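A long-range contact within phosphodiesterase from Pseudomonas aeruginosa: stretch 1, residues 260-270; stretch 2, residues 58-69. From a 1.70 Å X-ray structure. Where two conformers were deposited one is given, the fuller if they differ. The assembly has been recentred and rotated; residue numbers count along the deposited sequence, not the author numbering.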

# COMPACT_ATOMS: atom_id res chain seq x y z
N ARG A 260 7.05 6.88 -15.39
CA ARG A 260 7.96 6.27 -16.35
C ARG A 260 8.17 4.80 -16.03
O ARG A 260 8.10 3.95 -16.92
CB ARG A 260 9.30 7.01 -16.40
CG ARG A 260 10.21 6.53 -17.52
CD ARG A 260 11.51 7.32 -17.59
NE ARG A 260 12.42 6.74 -18.57
CZ ARG A 260 13.57 7.29 -18.95
NH1 ARG A 260 13.95 8.45 -18.42
NH2 ARG A 260 14.33 6.69 -19.85
N LEU A 261 8.39 4.49 -14.75
CA LEU A 261 8.52 3.10 -14.32
C LEU A 261 7.31 2.27 -14.75
O LEU A 261 7.45 1.16 -15.26
CB LEU A 261 8.71 3.03 -12.80
CG LEU A 261 8.73 1.63 -12.19
CD1 LEU A 261 9.86 0.80 -12.79
CD2 LEU A 261 8.88 1.70 -10.67
N GLY A 262 6.12 2.82 -14.54
CA GLY A 262 4.90 2.10 -14.88
C GLY A 262 4.79 1.78 -16.35
O GLY A 262 4.21 0.77 -16.74
N ARG A 263 5.36 2.65 -17.18
CA ARG A 263 5.31 2.46 -18.63
C ARG A 263 6.35 1.46 -19.12
O ARG A 263 6.24 0.94 -20.23
CB ARG A 263 5.48 3.80 -19.34
CG ARG A 263 4.24 4.68 -19.25
CD ARG A 263 4.54 6.14 -19.54
NE ARG A 263 3.34 6.95 -19.36
CZ ARG A 263 3.32 8.28 -19.42
NH1 ARG A 263 4.44 8.94 -19.68
NH2 ARG A 263 2.18 8.93 -19.24
N GLU A 264 7.36 1.19 -18.30
CA GLU A 264 8.47 0.34 -18.73
C GLU A 264 8.51 -1.01 -18.03
O GLU A 264 9.07 -1.97 -18.55
CB GLU A 264 9.79 1.05 -18.49
CG GLU A 264 9.91 2.41 -19.14
CD GLU A 264 11.28 3.02 -18.94
OE1 GLU A 264 12.11 2.39 -18.25
OE2 GLU A 264 11.52 4.11 -19.49
N VAL A 265 7.93 -1.09 -16.84
CA VAL A 265 8.14 -2.26 -16.00
C VAL A 265 7.65 -3.57 -16.63
O VAL A 265 8.22 -4.64 -16.39
CB VAL A 265 7.52 -2.06 -14.59
CG1 VAL A 265 6.00 -2.17 -14.66
CG2 VAL A 265 8.11 -3.04 -13.60
N GLY A 266 6.61 -3.49 -17.45
CA GLY A 266 6.07 -4.66 -18.12
C GLY A 266 7.00 -5.29 -19.14
O GLY A 266 6.82 -6.44 -19.54
N GLN A 267 8.01 -4.54 -19.57
CA GLN A 267 9.02 -5.07 -20.48
C GLN A 267 9.75 -6.22 -19.81
O GLN A 267 10.16 -7.18 -20.46
CB GLN A 267 10.05 -4.00 -20.84
CG GLN A 267 9.48 -2.63 -21.16
CD GLN A 267 9.40 -2.38 -22.64
OE1 GLN A 267 8.47 -2.83 -23.31
NE2 GLN A 267 10.37 -1.64 -23.16
N LYS A 268 9.92 -6.11 -18.49
CA LYS A 268 10.75 -7.04 -17.75
C LYS A 268 9.94 -7.94 -16.83
O LYS A 268 10.30 -9.10 -16.60
CB LYS A 268 11.83 -6.28 -16.97
CG LYS A 268 12.70 -5.41 -17.86
CD LYS A 268 13.98 -4.99 -17.18
CE LYS A 268 15.03 -4.55 -18.20
NZ LYS A 268 15.45 -5.67 -19.10
N PHE A 269 8.85 -7.41 -16.30
CA PHE A 269 7.93 -8.20 -15.50
C PHE A 269 6.74 -8.52 -16.40
O PHE A 269 5.73 -7.83 -16.38
CB PHE A 269 7.49 -7.42 -14.26
CG PHE A 269 8.53 -7.40 -13.16
CD1 PHE A 269 8.43 -8.27 -12.09
CD2 PHE A 269 9.60 -6.51 -13.21
CE1 PHE A 269 9.39 -8.26 -11.08
CE2 PHE A 269 10.56 -6.50 -12.21
CZ PHE A 269 10.45 -7.37 -11.14
N LYS A 270 6.91 -9.56 -17.21
CA LYS A 270 5.99 -9.85 -18.31
C LYS A 270 4.60 -10.28 -17.87
O LYS A 270 3.68 -10.34 -18.68
CB LYS A 270 6.61 -10.89 -19.24
CG LYS A 270 7.92 -10.45 -19.88
CD LYS A 270 8.31 -11.36 -21.02
CE LYS A 270 9.46 -10.79 -21.83
NZ LYS A 270 9.86 -11.71 -22.94
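Stretch 2, residues 58-69: LLALWAQWANWG

Stretch 2 enters as the last two turns of a helix, 58-65, whose axis crosses that of helix 260-264 at 53°, running broadly the same way and coming no nearer than 11.4 Å. Three tryptophans, W62, W65 and W68, make most of the contact. L59 sends CD2 to within 4.1 Å of L261 CB, where the two backbones run closest in register. W62, with chi1 in t, is the residue most covered by stretch 1: L261 CD1 sits over its five-membered ring, 3.4 Å from CD2 of W62, and V265 CG2 lies 4.1 Å from its CZ3. Its polar edge is not wasted, since W62 NE1 donates to E264 OE1 at 3.0 Å, almost linearly. One turn on, W65 offers a ring face to the aliphatic part of K268, whose CD lies 3.3 Å from W65 CZ2; F269 CE2 approaches W65 CZ3 at 4.1 Å. The helix then closes in a Schellman motif, with N67 at positive phi, and the chain turns so that W68 also faces stretch 1. W68 NE1 donates to the same E264 OE1 at 2.8 Å, so one carboxylate oxygen joins two indoles. The R260 guanidinium stacks flat on W68, R260 NE 3.3 Å from W68 CE2, and R260 NE also forms a salt bridge with E264 OE2 at 2.9 Å.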

# COMPACT_ATOMS: atom_id res chain seq x y z
N LEU A 58 13.30 2.02 -5.09
CA LEU A 58 12.97 1.22 -6.27
C LEU A 58 13.34 1.95 -7.55
O LEU A 58 13.86 1.35 -8.49
CB LEU A 58 11.49 0.84 -6.28
CG LEU A 58 11.07 -0.20 -5.24
CD1 LEU A 58 9.56 -0.41 -5.34
CD2 LEU A 58 11.80 -1.51 -5.47
N LEU A 59 13.10 3.26 -7.59
CA LEU A 59 13.42 4.05 -8.76
C LEU A 59 14.92 4.08 -9.02
O LEU A 59 15.37 4.03 -10.16
CB LEU A 59 12.87 5.47 -8.63
CG LEU A 59 11.37 5.59 -8.89
CD1 LEU A 59 10.88 6.97 -8.48
CD2 LEU A 59 11.04 5.30 -10.34
N ALA A 60 15.70 4.14 -7.95
CA ALA A 60 17.15 4.17 -8.10
C ALA A 60 17.64 2.87 -8.73
O ALA A 60 18.51 2.89 -9.60
CB ALA A 60 17.83 4.42 -6.76
N LEU A 61 17.08 1.75 -8.29
CA LEU A 61 17.44 0.46 -8.85
C LEU A 61 17.05 0.40 -10.32
O LEU A 61 17.87 0.06 -11.18
CB LEU A 61 16.75 -0.67 -8.09
CG LEU A 61 17.19 -0.79 -6.63
CD1 LEU A 61 16.40 -1.86 -5.90
CD2 LEU A 61 18.69 -1.08 -6.56
N TRP A 62 15.80 0.75 -10.61
CA TRP A 62 15.30 0.68 -11.98
C TRP A 62 16.07 1.60 -12.92
O TRP A 62 16.41 1.21 -14.03
CB TRP A 62 13.80 1.01 -12.06
CG TRP A 62 13.24 0.76 -13.43
CD1 TRP A 62 13.11 1.68 -14.44
CD2 TRP A 62 12.78 -0.49 -13.95
NE1 TRP A 62 12.57 1.07 -15.55
CE2 TRP A 62 12.36 -0.26 -15.27
CE3 TRP A 62 12.66 -1.78 -13.42
CZ2 TRP A 62 11.83 -1.27 -16.08
CZ3 TRP A 62 12.14 -2.78 -14.22
CH2 TRP A 62 11.74 -2.52 -15.53
N ALA A 63 16.31 2.83 -12.47
CA ALA A 63 17.02 3.80 -13.29
C ALA A 63 18.37 3.23 -13.72
O ALA A 63 18.84 3.48 -14.83
CB ALA A 63 17.19 5.12 -12.56
N GLN A 64 19.00 2.47 -12.83
CA GLN A 64 20.27 1.81 -13.17
C GLN A 64 20.03 0.70 -14.18
O GLN A 64 20.64 0.66 -15.24
CB GLN A 64 20.91 1.22 -11.92
CG GLN A 64 21.37 2.24 -10.89
CD GLN A 64 21.79 1.58 -9.59
OE1 GLN A 64 22.87 0.99 -9.51
NE2 GLN A 64 20.95 1.67 -8.58
N TRP A 65 19.13 -0.21 -13.82
CA TRP A 65 18.77 -1.34 -14.66
C TRP A 65 18.46 -0.89 -16.09
O TRP A 65 18.99 -1.43 -17.05
CB TRP A 65 17.55 -2.03 -14.07
CG TRP A 65 17.27 -3.40 -14.58
CD1 TRP A 65 17.89 -4.04 -15.61
CD2 TRP A 65 16.25 -4.29 -14.10
NE1 TRP A 65 17.34 -5.29 -15.78
CE2 TRP A 65 16.33 -5.47 -14.87
CE3 TRP A 65 15.30 -4.22 -13.08
CZ2 TRP A 65 15.49 -6.56 -14.67
CZ3 TRP A 65 14.46 -5.29 -12.88
CH2 TRP A 65 14.56 -6.45 -13.67
N ALA A 66 17.60 0.12 -16.20
CA ALA A 66 17.11 0.55 -17.51
C ALA A 66 17.93 1.68 -18.13
O ALA A 66 17.57 2.21 -19.17
CB ALA A 66 15.64 0.95 -17.42
N ASN A 67 19.03 2.04 -17.47
CA ASN A 67 19.93 3.07 -17.99
C ASN A 67 19.22 4.38 -18.29
O ASN A 67 19.32 4.92 -19.39
CB ASN A 67 20.63 2.57 -19.26
CG ASN A 67 21.48 1.35 -19.01
OD1 ASN A 67 21.33 0.32 -19.67
ND2 ASN A 67 22.38 1.45 -18.03
N TRP A 68 18.49 4.89 -17.30
CA TRP A 68 17.83 6.17 -17.45
C TRP A 68 18.85 7.29 -17.43
O TRP A 68 18.63 8.34 -18.02
CB TRP A 68 16.83 6.39 -16.31
CG TRP A 68 15.56 5.62 -16.43
CD1 TRP A 68 15.27 4.64 -17.33
CD2 TRP A 68 14.42 5.75 -15.58
NE1 TRP A 68 14.00 4.16 -17.10
CE2 TRP A 68 13.46 4.82 -16.03
CE3 TRP A 68 14.12 6.56 -14.48
CZ2 TRP A 68 12.21 4.68 -15.42
CZ3 TRP A 68 12.88 6.43 -13.88
CH2 TRP A 68 11.94 5.49 -14.35
N GLY A 69 19.95 7.05 -16.73
CA GLY A 69 20.97 8.07 -16.55
C GLY A 69 20.48 9.22 -15.68
O GLY A 69 21.00 10.33 -15.75
O HOH W 1 16.48 8.97 -19.68